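Side-chain contacts in putative NAD(P)H-flavin oxidoreductase (Streptococcus pyogenes serotype M1, PDB 2HAY), which binds flavin mononucleotide and, as a member of the nitroreductase family, probably transfers electrons between NAD(P)H and acceptor substrates through that flavin: residues D114-N117 / S118-L122; M157-L161 / L162-T166; V57-N61 / K62-E66. All coordinates share one frame; numbering follows the deposited sequence. Where two conformers were deposited one is given.

Interaction 1: D114-N117 / S118-L122; sequences DGLN and SRLKL
G115 O and R119 N meet in an i to i+4 backbone hydrogen bond of 3.2 Å at the surface-lying start of helix 116-130 in this nitroreductase-family protein. One residue on, L120 N reaches L116 O at 2.9 Å, and K121 N binds N117 O at 3.0 Å; the three bonds are the i to i+4 bonds of an alpha-helix, engaging the carbonyls of G115, L116 and N117 in turn.

The hydroxyl of S118 is the ambiguous member of this set. S118 OG lies 3.2 Å from G115 O, close to the carbonyls of both G115 and D114, and its single proton may serve either, so it bends back over the start of the helix without a settled acceptor.

The apolar part is slight. L120 comes alongside L116 one turn away, CD1 to CG at 4.4 Å, and both leucines also lean on L105 of helix 99-106. With its CG beside the backbone N (chi1 -72°), L120 swings back over the preceding turn.

R119 leads away from the turn toward the dimer partner, packing on R23 of the second subunit. R119 NH2 makes a weak hydrogen bond to Y123 OH and a salt bridge to O1 of a bound sulfate, an ion that probably comes from the crystallisation liquor.

Interaction 2: M157-L161 / L162-T166; sequences MTAAL and LGIDT
A159 turns its methyl group against the start of the side chain of I164, CB to CB at 3.8 Å, across a Schellman motif that ends helix 137-162. The chain leaves helical geometry at G163, where phi is positive (82°), and then runs into strand 165-169, so the contact is a helix C-terminus folding directly into the sheet of the nitroreductase fold.

Two backbone bonds close the motif. I164 N reaches back to A159 O at 2.8 Å, approaching from above the carbonyl plane, while G163 N binds A160 O at 2.9 Å from still farther out of plane. A159 O also takes a weak bond from L162 N, so this last-turn carbonyl faces two donors. Another weak bond joins L162 N to T158 O, which makes that N-H a shared donor divided between two successive carbonyls.

Side chains pack over these carbonyls. L162, with CG set beside its own backbone N (chi1 -74°), folds back along the last turn and brings CG to 3.4 Å from T158 O. I164 places CB and the CG2 branch against the A159 methyl, and its other neighbours include I38 of helix 32-43 and L200 of strand 192-201. T158 spends its hydroxyl within its own helix, on N154 O. L161, whose CB points away from 162-166, meets L161 of the second subunit, and L162 packs on H9 of that subunit, so the turn lies beside the dimer interface. The flavin site is near as well: the A160 side chain comes within about 4 Å of that of R19, which binds FMN.

Farther along the strand, T166 OG1 is buried with no polar partner in the model; among the residues of the helix end it faces the A159 methyl, CB to OG1 at 3.9 Å.

Interaction 3: V57-N61 / K62-E66; sequences VVLDN and KPIKE
D60 O is gripped from two directions: water 1 donates to it at 2.7 Å, and the ammonium of K65 reaches it more weakly, NZ to O at 3.2 Å. The same water accepts from K62 NZ, so both lysines of the first turn of helix 62-68 are drawn toward one carbonyl of the turn that leads out of strand 54-59.

N61 is the N-cap of that helix. Its CG stands anti to the backbone N (chi1 -170°), which carries the amide forward over the helix start and lets OD1 accept from I64 N at 3.0 Å, with the donor in the carbonyl plane and an N-H...O angle of 145°. The same oxygen lies against the P63 ring and the CG1 branch of I64, and the N61 and P63 side chains cross at about a right angle. N61 O is occupied too: K65 N donates to it along a nearly straight line (170°), the first regular helical bond. The other end of the amide, ND2, is held by K224 O of the second subunit, which helps fix the rotation of the cap.

Beneath this polar layer, L59 sends both methyls to the helix. CD1 and CD2 sit on I64 CG2, while CD2 also touches K65 CG at 4.0 Å. K65 slides past L59 in the opposite direction and turns at its far end toward D60.

The turn thus joins strand 54-59, an edge of the sheet within its chain, to helix 62-68: strand 84-91 pairs with 54-59 on one side, and a C-terminal strand of the second subunit adds to it in parallel, continuing the sheet across the interface.

Overall arrangement
All three are local contacts in which a helix begins or ends, yet their surroundings differ. Interaction 2 is the buried one, closing helix 137-162 and entering the sheet; interaction 3 is partly buried, opening helix 62-68 from a strand of that same sheet; interaction 1 lies at the surface on helix 116-130, on the far side of the chain's centre from both. Interactions 2 and 3 have centres about 21 Å apart, whereas the centre of interaction 1 lies about 40 and 41 Å from theirs. Backbone bonds dominate interactions 1 and 2, while interaction 3 adds a side-chain cap, lysines and water. Each also touches the second subunit.

Interaction 1: D114-N117 / S118-L122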
loop_
_atom_site.group_PDB
_atom_site.type_symbol
_atom_site.label_atom_id
_atom_site.label_comp_id
_atom_site.label_asym_id
_atom_site.label_seq_id
_atom_site.Cartn_x
_atom_site.Cartn_y
_atom_site.Cartn_z
ATOM N N ASP B 114 11.636 -30.069 -6.486
ATOM C CA ASP B 114 12.476 -28.904 -6.714
ATOM C C ASP B 114 11.844 -27.911 -7.659
ATOM O O ASP B 114 12.537 -27.182 -8.366
ATOM C CB ASP B 114 13.859 -29.337 -7.211
ATOM C CG ASP B 114 14.520 -30.336 -6.276
ATOM O OD1 ASP B 114 14.293 -30.232 -5.044
ATOM O OD2 ASP B 114 15.257 -31.224 -6.774
ATOM N N GLY B 115 10.517 -27.922 -7.690
ATOM C CA GLY B 115 9.743 -26.743 -8.081
ATOM C C GLY B 115 9.513 -25.948 -6.807
ATOM O O GLY B 115 9.782 -24.754 -6.751
ATOM N N LEU B 116 9.034 -26.641 -5.777
ATOM C CA LEU B 116 8.802 -26.063 -4.463
ATOM C C LEU B 116 10.104 -25.614 -3.804
ATOM O O LEU B 116 10.239 -24.459 -3.407
ATOM C CB LEU B 116 8.114 -27.096 -3.577
ATOM C CG LEU B 116 7.848 -26.762 -2.112
ATOM C CD1 LEU B 116 6.487 -26.099 -1.965
ATOM C CD2 LEU B 116 7.911 -28.041 -1.286
ATOM N N ASN B 117 11.048 -26.545 -3.695
ATOM C CA ASN B 117 12.345 -26.312 -3.058
ATOM C C ASN B 117 13.174 -25.247 -3.754
ATOM O O ASN B 117 13.823 -24.421 -3.090
ATOM C CB ASN B 117 13.136 -27.618 -2.953
ATOM C CG ASN B 117 12.504 -28.606 -1.984
ATOM O OD1 ASN B 117 12.246 -29.756 -2.346
ATOM N ND2 ASN B 117 12.236 -28.159 -0.746
ATOM N N SER B 118 13.142 -25.259 -5.089
ATOM C CA SER B 118 13.817 -24.229 -5.866
ATOM C C SER B 118 13.232 -22.830 -5.618
ATOM O O SER B 118 13.985 -21.855 -5.567
ATOM C CB SER B 118 13.790 -24.550 -7.356
ATOM O OG SER B 118 12.657 -23.959 -7.976
ATOM N N ARG B 119 11.903 -22.722 -5.497
ATOM C CA ARG B 119 11.308 -21.431 -5.136
ATOM C C ARG B 119 11.710 -21.025 -3.727
ATOM O O ARG B 119 12.073 -19.876 -3.498
ATOM C CB ARG B 119 9.788 -21.391 -5.341
ATOM C CG ARG B 119 9.401 -20.654 -6.624
ATOM C CD ARG B 119 8.211 -21.322 -7.307
ATOM N NE ARG B 119 7.884 -20.777 -8.635
ATOM C CZ ARG B 119 7.269 -19.612 -8.842
ATOM N NH1 ARG B 119 6.995 -19.205 -10.085
ATOM N NH2 ARG B 119 6.934 -18.840 -7.810
ATOM N N LEU B 120 11.703 -21.984 -2.803
ATOM C CA LEU B 120 12.103 -21.708 -1.418
ATOM C C LEU B 120 13.511 -21.112 -1.351
ATOM O O LEU B 120 13.784 -20.220 -0.531
ATOM C CB LEU B 120 11.986 -22.948 -0.534
ATOM C CG LEU B 120 10.548 -23.368 -0.201
ATOM C CD1 LEU B 120 10.551 -24.650 0.637
ATOM C CD2 LEU B 120 9.825 -22.264 0.516
ATOM N N LYS B 121 14.373 -21.583 -2.246
ATOM C CA LYS B 121 15.743 -21.105 -2.354
ATOM C C LYS B 121 15.819 -19.655 -2.834
ATOM O O LYS B 121 16.649 -18.894 -2.353
ATOM C CB LYS B 121 16.536 -22.009 -3.294
ATOM C CG LYS B 121 18.003 -22.043 -3.017
ATOM C CD LYS B 121 18.565 -23.433 -3.364
ATOM C CE LYS B 121 19.766 -23.788 -2.489
ATOM N NZ LYS B 121 19.579 -25.118 -1.797
ATOM N N LEU B 122 14.967 -19.288 -3.788
ATOM C CA LEU B 122 14.828 -17.890 -4.190
ATOM C C LEU B 122 14.259 -17.022 -3.068
ATOM O O LEU B 122 14.697 -15.882 -2.846
ATOM C CB LEU B 122 13.898 -17.758 -5.398
ATOM C CG LEU B 122 14.505 -16.966 -6.561
ATOM C CD1 LEU B 122 13.436 -16.765 -7.627
ATOM C CD2 LEU B 122 15.152 -15.622 -6.100
#

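Interaction 2: M157-L161 / L162-T166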
loop_
_atom_site.group_PDB
_atom_site.type_symbol
_atom_site.label_atom_id
_atom_site.label_comp_id
_atom_site.label_asym_id
_atom_site.label_seq_id
_atom_site.Cartn_x
_atom_site.Cartn_y
_atom_site.Cartn_z
HETATM N N MSE B 157 -10.158 3.157 -3.188
HETATM C CA MSE B 157 -10.539 3.486 -4.571
HETATM C C MSE B 157 -11.916 2.923 -4.928
HETATM O O MSE B 157 -12.757 3.624 -5.516
HETATM C CB MSE B 157 -9.487 3.009 -5.589
HETATM C CG MSE B 157 -9.841 3.362 -7.044
HETATM SE SE MSE B 157 -10.055 5.291 -7.324
HETATM C CE MSE B 157 -8.158 5.709 -7.326
ATOM N N THR B 158 -12.131 1.660 -4.576
ATOM C CA THR B 158 -13.434 1.017 -4.714
ATOM C C THR B 158 -14.514 1.808 -3.963
ATOM O O THR B 158 -15.504 2.160 -4.561
ATOM C CB THR B 158 -13.366 -0.449 -4.234
ATOM O OG1 THR B 158 -12.348 -1.119 -4.985
ATOM C CG2 THR B 158 -14.713 -1.177 -4.451
ATOM N N ALA B 159 -14.294 2.127 -2.677
ATOM C CA ALA B 159 -15.191 3.024 -1.945
ATOM C C ALA B 159 -15.438 4.349 -2.679
ATOM O O ALA B 159 -16.567 4.771 -2.808
ATOM C CB ALA B 159 -14.669 3.284 -0.509
ATOM N N ALA B 160 -14.380 4.985 -3.179
ATOM C CA ALA B 160 -14.505 6.281 -3.825
ATOM C C ALA B 160 -15.398 6.215 -5.074
ATOM O O ALA B 160 -16.262 7.058 -5.251
ATOM C CB ALA B 160 -13.139 6.840 -4.171
ATOM N N LEU B 161 -15.194 5.185 -5.898
ATOM C CA LEU B 161 -15.993 4.918 -7.099
ATOM C C LEU B 161 -17.469 4.656 -6.771
ATOM O O LEU B 161 -18.361 4.904 -7.588
ATOM C CB LEU B 161 -15.405 3.739 -7.879
ATOM C CG LEU B 161 -14.103 4.026 -8.611
ATOM C CD1 LEU B 161 -13.326 2.720 -8.882
ATOM C CD2 LEU B 161 -14.297 4.813 -9.927
ATOM N N LEU B 162 -17.699 4.192 -5.549
ATOM C CA LEU B 162 -19.019 3.927 -5.041
ATOM C C LEU B 162 -19.639 5.152 -4.345
ATOM O O LEU B 162 -20.817 5.142 -4.009
ATOM C CB LEU B 162 -18.936 2.732 -4.086
ATOM C CG LEU B 162 -18.761 1.354 -4.744
ATOM C CD1 LEU B 162 -18.660 0.302 -3.640
ATOM C CD2 LEU B 162 -19.930 1.026 -5.726
ATOM N N GLY B 163 -18.858 6.209 -4.151
ATOM C CA GLY B 163 -19.332 7.387 -3.410
ATOM C C GLY B 163 -19.238 7.242 -1.909
ATOM O O GLY B 163 -19.811 8.024 -1.172
ATOM N N ILE B 164 -18.493 6.230 -1.456
ATOM C CA ILE B 164 -18.334 5.938 -0.047
ATOM C C ILE B 164 -17.059 6.642 0.422
ATOM O O ILE B 164 -16.001 6.503 -0.189
ATOM C CB ILE B 164 -18.284 4.402 0.198
ATOM C CG1 ILE B 164 -19.649 3.785 -0.131
ATOM C CG2 ILE B 164 -17.813 4.068 1.628
ATOM C CD1 ILE B 164 -19.630 2.262 -0.188
ATOM N N ASP B 165 -17.207 7.435 1.478
ATOM C CA ASP B 165 -16.097 8.077 2.131
ATOM C C ASP B 165 -15.311 7.139 3.064
ATOM O O ASP B 165 -15.822 6.159 3.615
ATOM C CB ASP B 165 -16.567 9.302 2.888
ATOM C CG ASP B 165 -16.906 10.434 1.959
ATOM O OD1 ASP B 165 -16.002 10.867 1.211
ATOM O OD2 ASP B 165 -18.072 10.842 1.931
ATOM N N THR B 166 -14.060 7.506 3.266
ATOM C CA THR B 166 -13.122 6.609 3.838
ATOM C C THR B 166 -12.147 7.436 4.670
ATOM O O THR B 166 -12.115 8.673 4.541
ATOM C CB THR B 166 -12.470 5.904 2.619
ATOM O OG1 THR B 166 -12.694 4.494 2.679
ATOM C CG2 THR B 166 -11.070 6.271 2.437
#

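Interaction 3: V57-N61 / K62-E66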
loop_
_atom_site.group_PDB
_atom_site.type_symbol
_atom_site.label_atom_id
_atom_site.label_comp_id
_atom_site.label_asym_id
_atom_site.label_seq_id
_atom_site.Cartn_x
_atom_site.Cartn_y
_atom_site.Cartn_z
ATOM N N VAL B 57 -10.778 -7.403 8.814
ATOM C CA VAL B 57 -11.892 -7.658 9.721
ATOM C C VAL B 57 -12.831 -6.484 9.924
ATOM O O VAL B 57 -12.411 -5.374 10.241
ATOM C CB VAL B 57 -11.541 -8.466 11.036
ATOM C CG1 VAL B 57 -10.058 -8.887 11.137
ATOM C CG2 VAL B 57 -12.193 -7.855 12.354
ATOM N N VAL B 58 -14.110 -6.762 9.685
ATOM C CA VAL B 58 -15.146 -5.770 9.898
ATOM C C VAL B 58 -15.466 -5.733 11.376
ATOM O O VAL B 58 -16.021 -6.688 11.928
ATOM C CB VAL B 58 -16.379 -6.033 9.018
ATOM C CG1 VAL B 58 -17.429 -4.970 9.249
ATOM C CG2 VAL B 58 -15.962 -6.068 7.522
ATOM N N LEU B 59 -15.074 -4.638 12.013
ATOM C CA LEU B 59 -15.273 -4.473 13.449
ATOM C C LEU B 59 -16.599 -3.743 13.688
ATOM O O LEU B 59 -16.650 -2.518 13.669
ATOM C CB LEU B 59 -14.112 -3.703 14.103
ATOM C CG LEU B 59 -14.219 -3.574 15.633
ATOM C CD1 LEU B 59 -14.311 -4.932 16.305
ATOM C CD2 LEU B 59 -13.053 -2.789 16.204
ATOM N N ASP B 60 -17.659 -4.522 13.880
ATOM C CA ASP B 60 -18.994 -4.007 14.150
ATOM C C ASP B 60 -19.241 -3.844 15.665
ATOM O O ASP B 60 -20.070 -3.040 16.086
ATOM C CB ASP B 60 -20.037 -4.950 13.540
ATOM C CG ASP B 60 -20.319 -4.660 12.073
ATOM O OD1 ASP B 60 -20.964 -5.508 11.418
ATOM O OD2 ASP B 60 -19.914 -3.589 11.561
ATOM N N ASN B 61 -18.495 -4.600 16.471
ATOM C CA ASN B 61 -18.686 -4.649 17.912
ATOM C C ASN B 61 -18.409 -3.308 18.590
ATOM O O ASN B 61 -17.263 -2.829 18.609
ATOM C CB ASN B 61 -17.819 -5.741 18.527
ATOM C CG ASN B 61 -18.165 -5.999 19.985
ATOM O OD1 ASN B 61 -17.644 -5.344 20.884
ATOM N ND2 ASN B 61 -19.076 -6.931 20.220
ATOM N N LYS B 62 -19.470 -2.704 19.138
ATOM C CA LYS B 62 -19.382 -1.359 19.749
ATOM C C LYS B 62 -18.519 -1.316 21.025
ATOM O O LYS B 62 -17.693 -0.417 21.168
ATOM C CB LYS B 62 -20.765 -0.715 19.942
ATOM C CG LYS B 62 -21.428 -0.367 18.604
ATOM C CD LYS B 62 -22.645 0.552 18.757
ATOM C CE LYS B 62 -23.427 0.636 17.461
ATOM N NZ LYS B 62 -22.701 1.387 16.387
ATOM N N PRO B 63 -18.694 -2.280 21.950
ATOM C CA PRO B 63 -17.781 -2.322 23.106
ATOM C C PRO B 63 -16.281 -2.302 22.761
ATOM O O PRO B 63 -15.502 -1.621 23.444
ATOM C CB PRO B 63 -18.175 -3.627 23.792
ATOM C CG PRO B 63 -19.667 -3.736 23.487
ATOM C CD PRO B 63 -19.741 -3.319 22.053
ATOM N N ILE B 64 -15.883 -3.025 21.707
ATOM C CA ILE B 64 -14.471 -3.130 21.343
ATOM C C ILE B 64 -13.997 -1.798 20.776
ATOM O O ILE B 64 -12.915 -1.323 21.140
ATOM C CB ILE B 64 -14.173 -4.336 20.420
ATOM C CG1 ILE B 64 -14.372 -5.632 21.209
ATOM C CG2 ILE B 64 -12.734 -4.283 19.911
ATOM C CD1 ILE B 64 -14.411 -6.891 20.393
ATOM N N LYS B 65 -14.835 -1.175 19.942
ATOM C CA LYS B 65 -14.586 0.190 19.481
ATOM C C LYS B 65 -14.387 1.173 20.660
ATOM O O LYS B 65 -13.425 1.963 20.651
ATOM C CB LYS B 65 -15.705 0.678 18.564
ATOM C CG LYS B 65 -15.838 -0.082 17.266
ATOM C CD LYS B 65 -16.422 0.807 16.194
ATOM C CE LYS B 65 -17.206 0.010 15.211
ATOM N NZ LYS B 65 -18.521 -0.298 15.802
ATOM N N GLU B 66 -15.278 1.099 21.653
ATOM C CA GLU B 66 -15.227 1.951 22.845
ATOM C C GLU B 66 -13.908 1.771 23.623
ATOM O O GLU B 66 -13.302 2.746 24.073
ATOM C CB GLU B 66 -16.459 1.711 23.752
ATOM C CG GLU B 66 -17.824 2.226 23.186
ATOM C CD GLU B 66 -19.073 1.786 23.995
ATOM O OE1 GLU B 66 -18.957 1.360 25.171
ATOM O OE2 GLU B 66 -20.201 1.880 23.448
HETATM O O HOH W 1 -21.594 -1.203 14.859
#